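Local coordinates for protein superoxide dismutase [Mn/Fe] (PDB 3AK2) that catalyses the dismutation of superoxide to oxygen and hydrogen peroxide at a single bound metal ion, working with either manganese or iron, at residues L103-L117 against L133-L145. Residues are numbered along the deposited sequence; the frame is centred on the assembly and turned at random.
Sequences LIEKQFGGFEKFKAL and LAFDPLTEELRIL
Leu103, Gln107, Phe108, Phe114 and Leu117 pack two consecutive helices, 98-108 and 111-123, against strand 141-148, one of the two outer strands of the C-terminal sheet within this chain, in a buried contact, mainly on Leu142 and Ile144. Helix 103-108 crosses strand 141-145 at -67°, with the axes 8.7 Å apart. Gln107 supplies the polar part. With CG anti to the carbonyl carbon (chi1 -59°) and the chain extended beyond it, its amide reaches the backbone of Leu142. Leu142 N gives a nearly straight bond to Gln107 OE1 (2.8 Å). Gln107 NE2 returns a more bent one to Leu142 O (2.7 Å). The amide thus occupies both polar groups of one edge-strand residue, which fixes its rotation. Without this amide, as with an alanine here, Leu142 N is likely to lose its acceptor and Leu142 O one of its two donors. Arg143 NH2 also donates to Leu142 O, from above the carbonyl plane. Arg143 holds Glu141 OE1 end-on with NH1 and NH2, and this oxygen also accepts from Lys5 N of the second subunit. The Glu141 carboxylate stacks on the Gln107 amide, their planes 28° apart.

The apolar part lies alongside. Leu142 CD1 meets Leu103 CB at 3.6 Å and sits at the edge of the Phe108 ring. Ile144 CD1 reaches Phe108 CE1 (3.7 Å), Phe114 CD1 and Leu117 CD2, joining both helices. Phe114 CD1 lies over one face of the Phe108 ring, near its rim, and Phe114 CE1 touches Leu133 CD1 at 3.9 Å on the neighbouring strand. Helices packed on a three-stranded antiparallel sheet are characteristic of the alpha/beta C-terminal domain of iron/manganese superoxide dismutases.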
loop_
_atom_site.group_PDB
_atom_site.type_symbol
_atom_site.label_atom_id
_atom_site.label_comp_id
_atom_site.label_asym_id
_atom_site.label_seq_id
_atom_site.Cartn_x
_atom_site.Cartn_y
_atom_site.Cartn_z
ATOM N N LEU A 103 -9.425 -29.111 -11.951
ATOM C CA LEU A 103 -8.662 -27.905 -12.258
ATOM C C LEU A 103 -7.311 -27.884 -11.548
ATOM O O LEU A 103 -6.316 -27.433 -12.113
ATOM C CB LEU A 103 -9.471 -26.641 -11.953
ATOM C CG LEU A 103 -10.652 -26.330 -12.879
ATOM C CD1 LEU A 103 -11.259 -24.981 -12.528
ATOM C CD2 LEU A 103 -10.243 -26.356 -14.349
ATOM N N ILE A 104 -7.267 -28.393 -10.321
ATOM C CA ILE A 104 -6.005 -28.492 -9.593
ATOM C C ILE A 104 -5.008 -29.394 -10.335
ATOM O O ILE A 104 -3.818 -29.080 -10.415
ATOM C CB ILE A 104 -6.222 -28.943 -8.132
ATOM C CG1 ILE A 104 -6.735 -27.768 -7.293
ATOM C CG2 ILE A 104 -4.936 -29.475 -7.521
ATOM C CD1 ILE A 104 -7.173 -28.153 -5.890
ATOM N N GLU A 105 -5.509 -30.493 -10.896
ATOM C CA GLU A 105 -4.689 -31.410 -11.688
ATOM C C GLU A 105 -4.162 -30.746 -12.962
ATOM O O GLU A 105 -2.973 -30.839 -13.270
ATOM C CB GLU A 105 -5.488 -32.677 -12.035
ATOM C CG GLU A 105 -4.715 -33.737 -12.831
ATOM C CD GLU A 105 -3.502 -34.293 -12.092
ATOM O OE1 GLU A 105 -2.489 -34.595 -12.761
ATOM O OE2 GLU A 105 -3.557 -34.435 -10.850
ATOM N N LYS A 106 -5.050 -30.062 -13.679
ATOM C CA LYS A 106 -4.719 -29.472 -14.977
ATOM C C LYS A 106 -3.805 -28.256 -14.883
ATOM O O LYS A 106 -2.993 -28.008 -15.778
ATOM C CB LYS A 106 -5.996 -29.093 -15.720
ATOM C CG LYS A 106 -6.791 -30.283 -16.208
ATOM C CD LYS A 106 -8.144 -29.852 -16.715
ATOM C CE LYS A 106 -8.866 -31.016 -17.358
ATOM N NZ LYS A 106 -10.278 -30.664 -17.651
ATOM N N GLN A 107 -3.933 -27.503 -13.798
ATOM C CA GLN A 107 -3.226 -26.232 -13.680
ATOM C C GLN A 107 -1.999 -26.278 -12.793
ATOM O O GLN A 107 -0.974 -25.675 -13.121
ATOM C CB GLN A 107 -4.169 -25.162 -13.166
ATOM C CG GLN A 107 -5.359 -24.945 -14.056
ATOM C CD GLN A 107 -6.190 -23.804 -13.571
ATOM O OE1 GLN A 107 -7.374 -23.964 -13.282
ATOM N NE2 GLN A 107 -5.567 -22.634 -13.446
ATOM N N PHE A 108 -2.109 -26.973 -11.666
ATOM C CA PHE A 108 -1.029 -26.988 -10.685
ATOM C C PHE A 108 -0.237 -28.290 -10.704
ATOM O O PHE A 108 0.763 -28.415 -10.005
ATOM C CB PHE A 108 -1.564 -26.681 -9.280
ATOM C CG PHE A 108 -2.316 -25.381 -9.193
ATOM C CD1 PHE A 108 -1.642 -24.164 -9.247
ATOM C CD2 PHE A 108 -3.700 -25.373 -9.066
ATOM C CE1 PHE A 108 -2.336 -22.958 -9.175
ATOM C CE2 PHE A 108 -4.403 -24.169 -8.992
ATOM C CZ PHE A 108 -3.718 -22.961 -9.048
ATOM N N GLY A 109 -0.682 -29.244 -11.518
ATOM C CA GLY A 109 -0.025 -30.544 -11.614
ATOM C C GLY A 109 -0.354 -31.456 -10.445
ATOM O O GLY A 109 0.457 -32.297 -10.056
ATOM N N GLY A 110 -1.546 -31.287 -9.879
ATOM C CA GLY A 110 -2.021 -32.170 -8.818
ATOM C C GLY A 110 -2.123 -31.518 -7.454
ATOM O O GLY A 110 -1.625 -30.403 -7.241
ATOM N N PHE A 111 -2.763 -32.221 -6.523
ATOM C CA PHE A 111 -3.066 -31.654 -5.212
ATOM C C PHE A 111 -1.842 -31.288 -4.376
ATOM O O PHE A 111 -1.824 -30.232 -3.746
ATOM C CB PHE A 111 -4.010 -32.551 -4.404
ATOM C CG PHE A 111 -4.380 -31.963 -3.075
ATOM C CD1 PHE A 111 -5.265 -30.894 -3.007
ATOM C CD2 PHE A 111 -3.812 -32.440 -1.898
ATOM C CE1 PHE A 111 -5.600 -30.325 -1.788
ATOM C CE2 PHE A 111 -4.141 -31.875 -0.672
ATOM C CZ PHE A 111 -5.037 -30.815 -0.618
ATOM N N GLU A 112 -0.827 -32.145 -4.358
ATOM C CA GLU A 112 0.358 -31.862 -3.550
ATOM C C GLU A 112 1.124 -30.626 -4.034
ATOM O O GLU A 112 1.580 -29.821 -3.220
ATOM C CB GLU A 112 1.278 -33.086 -3.437
ATOM C CG GLU A 112 0.666 -34.270 -2.677
ATOM C CD GLU A 112 0.213 -33.930 -1.257
ATOM O OE1 GLU A 112 0.909 -33.163 -0.554
ATOM O OE2 GLU A 112 -0.845 -34.445 -0.838
ATOM N N LYS A 113 1.249 -30.472 -5.349
ATOM C CA LYS A 113 1.882 -29.280 -5.919
ATOM C C LYS A 113 1.075 -28.018 -5.597
ATOM O O LYS A 113 1.648 -26.992 -5.216
ATOM C CB LYS A 113 2.092 -29.428 -7.427
ATOM C CG LYS A 113 3.255 -30.341 -7.816
ATOM C CD LYS A 113 3.456 -30.378 -9.330
ATOM C CE LYS A 113 4.585 -31.326 -9.731
ATOM N NZ LYS A 113 5.901 -30.890 -9.186
ATOM N N PHE A 114 -0.249 -28.106 -5.736
ATOM C CA PHE A 114 -1.144 -27.006 -5.360
ATOM C C PHE A 114 -1.009 -26.653 -3.879
ATOM O O PHE A 114 -0.880 -25.480 -3.521
ATOM C CB PHE A 114 -2.605 -27.351 -5.675
ATOM C CG PHE A 114 -3.601 -26.592 -4.833
ATOM C CD1 PHE A 114 -3.958 -25.285 -5.159
ATOM C CD2 PHE A 114 -4.156 -27.174 -3.695
ATOM C CE1 PHE A 114 -4.858 -24.577 -4.370
ATOM C CE2 PHE A 114 -5.051 -26.470 -2.900
ATOM C CZ PHE A 114 -5.406 -25.170 -3.242
ATOM N N LYS A 115 -1.055 -27.671 -3.021
ATOM C CA LYS A 115 -1.009 -27.470 -1.580
ATOM C C LYS A 115 0.285 -26.772 -1.169
ATOM O O LYS A 115 0.270 -25.841 -0.360
ATOM C CB LYS A 115 -1.155 -28.809 -0.850
ATOM C CG LYS A 115 -1.125 -28.689 0.659
ATOM C CD LYS A 115 -1.375 -30.026 1.331
ATOM C CE LYS A 115 -1.210 -29.912 2.831
ATOM N NZ LYS A 115 -1.456 -31.213 3.512
ATOM N N ALA A 116 1.402 -27.213 -1.742
ATOM C CA ALA A 116 2.694 -26.609 -1.447
ATOM C C ALA A 116 2.728 -25.135 -1.854
ATOM O O ALA A 116 3.254 -24.299 -1.122
ATOM C CB ALA A 116 3.814 -27.386 -2.131
ATOM N N LEU A 117 2.161 -24.817 -3.015
ATOM C CA LEU A 117 2.172 -23.440 -3.505
ATOM C C LEU A 117 1.246 -22.547 -2.687
ATOM O O LEU A 117 1.626 -21.442 -2.295
ATOM C CB LEU A 117 1.805 -23.383 -4.991
ATOM C CG LEU A 117 1.800 -21.996 -5.648
ATOM C CD1 LEU A 117 3.153 -21.309 -5.514
ATOM C CD2 LEU A 117 1.397 -22.085 -7.107
ATOM N N LEU A 133 -7.204 -18.676 -3.162
ATOM C CA LEU A 133 -7.439 -19.409 -4.395
ATOM C C LEU A 133 -8.669 -18.798 -5.049
ATOM O O LEU A 133 -9.751 -18.772 -4.453
ATOM C CB LEU A 133 -7.671 -20.899 -4.114
ATOM C CG LEU A 133 -8.043 -21.773 -5.318
ATOM C CD1 LEU A 133 -6.891 -21.865 -6.302
ATOM C CD2 LEU A 133 -8.463 -23.165 -4.865
ATOM N N ALA A 134 -8.497 -18.315 -6.276
ATOM C CA ALA A 134 -9.553 -17.603 -6.970
ATOM C C ALA A 134 -9.852 -18.214 -8.327
ATOM O O ALA A 134 -9.001 -18.876 -8.924
ATOM C CB ALA A 134 -9.187 -16.125 -7.126
ATOM N N PHE A 135 -11.075 -17.983 -8.787
ATOM C CA PHE A 135 -11.490 -18.305 -10.141
ATOM C C PHE A 135 -11.364 -17.060 -11.012
ATOM O O PHE A 135 -11.924 -16.010 -10.696
ATOM C CB PHE A 135 -12.934 -18.812 -10.144
ATOM C CG PHE A 135 -13.422 -19.269 -11.490
ATOM C CD1 PHE A 135 -13.155 -20.558 -11.934
ATOM C CD2 PHE A 135 -14.168 -18.421 -12.305
ATOM C CE1 PHE A 135 -13.620 -20.997 -13.171
ATOM C CE2 PHE A 135 -14.633 -18.853 -13.543
ATOM C CZ PHE A 135 -14.359 -20.144 -13.970
ATOM N N ASP A 136 -10.619 -17.183 -12.104
ATOM C CA ASP A 136 -10.402 -16.087 -13.042
ATOM C C ASP A 136 -11.477 -16.089 -14.133
ATOM O O ASP A 136 -11.505 -17.000 -14.956
ATOM C CB ASP A 136 -9.001 -16.217 -13.653
ATOM C CG ASP A 136 -8.728 -15.201 -14.745
ATOM O OD1 ASP A 136 -7.713 -15.379 -15.452
ATOM O OD2 ASP A 136 -9.506 -14.238 -14.902
ATOM N N PRO A 137 -12.350 -15.062 -14.163
ATOM C CA PRO A 137 -13.411 -15.030 -15.176
ATOM C C PRO A 137 -12.889 -14.897 -16.609
ATOM O O PRO A 137 -13.591 -15.276 -17.542
ATOM C CB PRO A 137 -14.226 -13.789 -14.796
ATOM C CG PRO A 137 -13.270 -12.922 -14.042
ATOM C CD PRO A 137 -12.406 -13.882 -13.278
ATOM N N LEU A 138 -11.680 -14.366 -16.781
ATOM C CA LEU A 138 -11.128 -14.145 -18.121
ATOM C C LEU A 138 -10.659 -15.430 -18.801
ATOM O O LEU A 138 -10.676 -15.526 -20.031
ATOM C CB LEU A 138 -9.983 -13.124 -18.084
ATOM C CG LEU A 138 -10.276 -11.720 -17.540
ATOM C CD1 LEU A 138 -9.034 -10.864 -17.680
ATOM C CD2 LEU A 138 -11.455 -11.048 -18.235
ATOM N N THR A 139 -10.237 -16.404 -17.998
ATOM C CA THR A 139 -9.698 -17.666 -18.509
ATOM C C THR A 139 -10.471 -18.890 -18.025
ATOM O O THR A 139 -10.215 -20.005 -18.484
ATOM C CB THR A 139 -8.222 -17.862 -18.098
ATOM O OG1 THR A 139 -8.116 -17.843 -16.668
ATOM C CG2 THR A 139 -7.327 -16.781 -18.699
ATOM N N GLU A 140 -11.404 -18.680 -17.097
ATOM C CA GLU A 140 -12.147 -19.767 -16.446
ATOM C C GLU A 140 -11.210 -20.819 -15.832
ATOM O O GLU A 140 -11.444 -22.032 -15.918
ATOM C CB GLU A 140 -13.204 -20.364 -17.391
ATOM C CG GLU A 140 -14.243 -19.321 -17.819
ATOM C CD GLU A 140 -15.461 -19.914 -18.497
ATOM O OE1 GLU A 140 -16.569 -19.787 -17.934
ATOM O OE2 GLU A 140 -15.314 -20.501 -19.589
ATOM N N GLU A 141 -10.149 -20.315 -15.200
ATOM C CA GLU A 141 -9.116 -21.119 -14.561
ATOM C C GLU A 141 -8.876 -20.633 -13.139
ATOM O O GLU A 141 -9.251 -19.512 -12.781
ATOM C CB GLU A 141 -7.790 -20.988 -15.314
ATOM C CG GLU A 141 -7.757 -21.584 -16.697
ATOM C CD GLU A 141 -6.343 -21.736 -17.219
ATOM O OE1 GLU A 141 -5.441 -20.978 -16.788
ATOM O OE2 GLU A 141 -6.132 -22.623 -18.072
ATOM N N LEU A 142 -8.220 -21.472 -12.343
ATOM C CA LEU A 142 -7.799 -21.103 -10.998
ATOM C C LEU A 142 -6.532 -20.259 -11.011
ATOM O O LEU A 142 -5.672 -20.411 -11.885
ATOM C CB LEU A 142 -7.565 -22.354 -10.147
ATOM C CG LEU A 142 -8.761 -23.289 -9.959
ATOM C CD1 LEU A 142 -8.350 -24.533 -9.200
ATOM C CD2 LEU A 142 -9.904 -22.590 -9.245
ATOM N N ARG A 143 -6.440 -19.358 -10.036
ATOM C CA ARG A 143 -5.245 -18.559 -9.801
ATOM C C ARG A 143 -5.028 -18.474 -8.297
ATOM O O ARG A 143 -5.988 -18.415 -7.531
ATOM C CB ARG A 143 -5.424 -17.140 -10.358
ATOM C CG ARG A 143 -5.631 -17.023 -11.872
ATOM C CD ARG A 143 -4.332 -17.269 -12.628
ATOM N NE ARG A 143 -4.471 -17.108 -14.075
ATOM C CZ ARG A 143 -4.692 -18.106 -14.928
ATOM N NH1 ARG A 143 -4.788 -17.854 -16.226
ATOM N NH2 ARG A 143 -4.816 -19.352 -14.492
ATOM N N ILE A 144 -3.769 -18.471 -7.872
ATOM C CA ILE A 144 -3.437 -18.228 -6.469
ATOM C C ILE A 144 -2.806 -16.848 -6.342
ATOM O O ILE A 144 -1.992 -16.448 -7.181
ATOM C CB ILE A 144 -2.494 -19.321 -5.882
ATOM C CG1 ILE A 144 -3.182 -20.690 -5.914
ATOM C CG2 ILE A 144 -2.056 -18.975 -4.445
ATOM C CD1 ILE A 144 -2.267 -21.867 -5.588
ATOM N N LEU A 145 -3.201 -16.116 -5.303
ATOM C CA LEU A 145 -2.552 -14.843 -4.981
ATOM C C LEU A 145 -2.577 -14.571 -3.478
ATOM O O LEU A 145 -3.232 -15.291 -2.713
ATOM C CB LEU A 145 -3.177 -13.673 -5.763
ATOM C CG LEU A 145 -4.559 -13.145 -5.355
ATOM C CD1 LEU A 145 -4.758 -11.727 -5.868
ATOM C CD2 LEU A 145 -5.701 -14.048 -5.810
#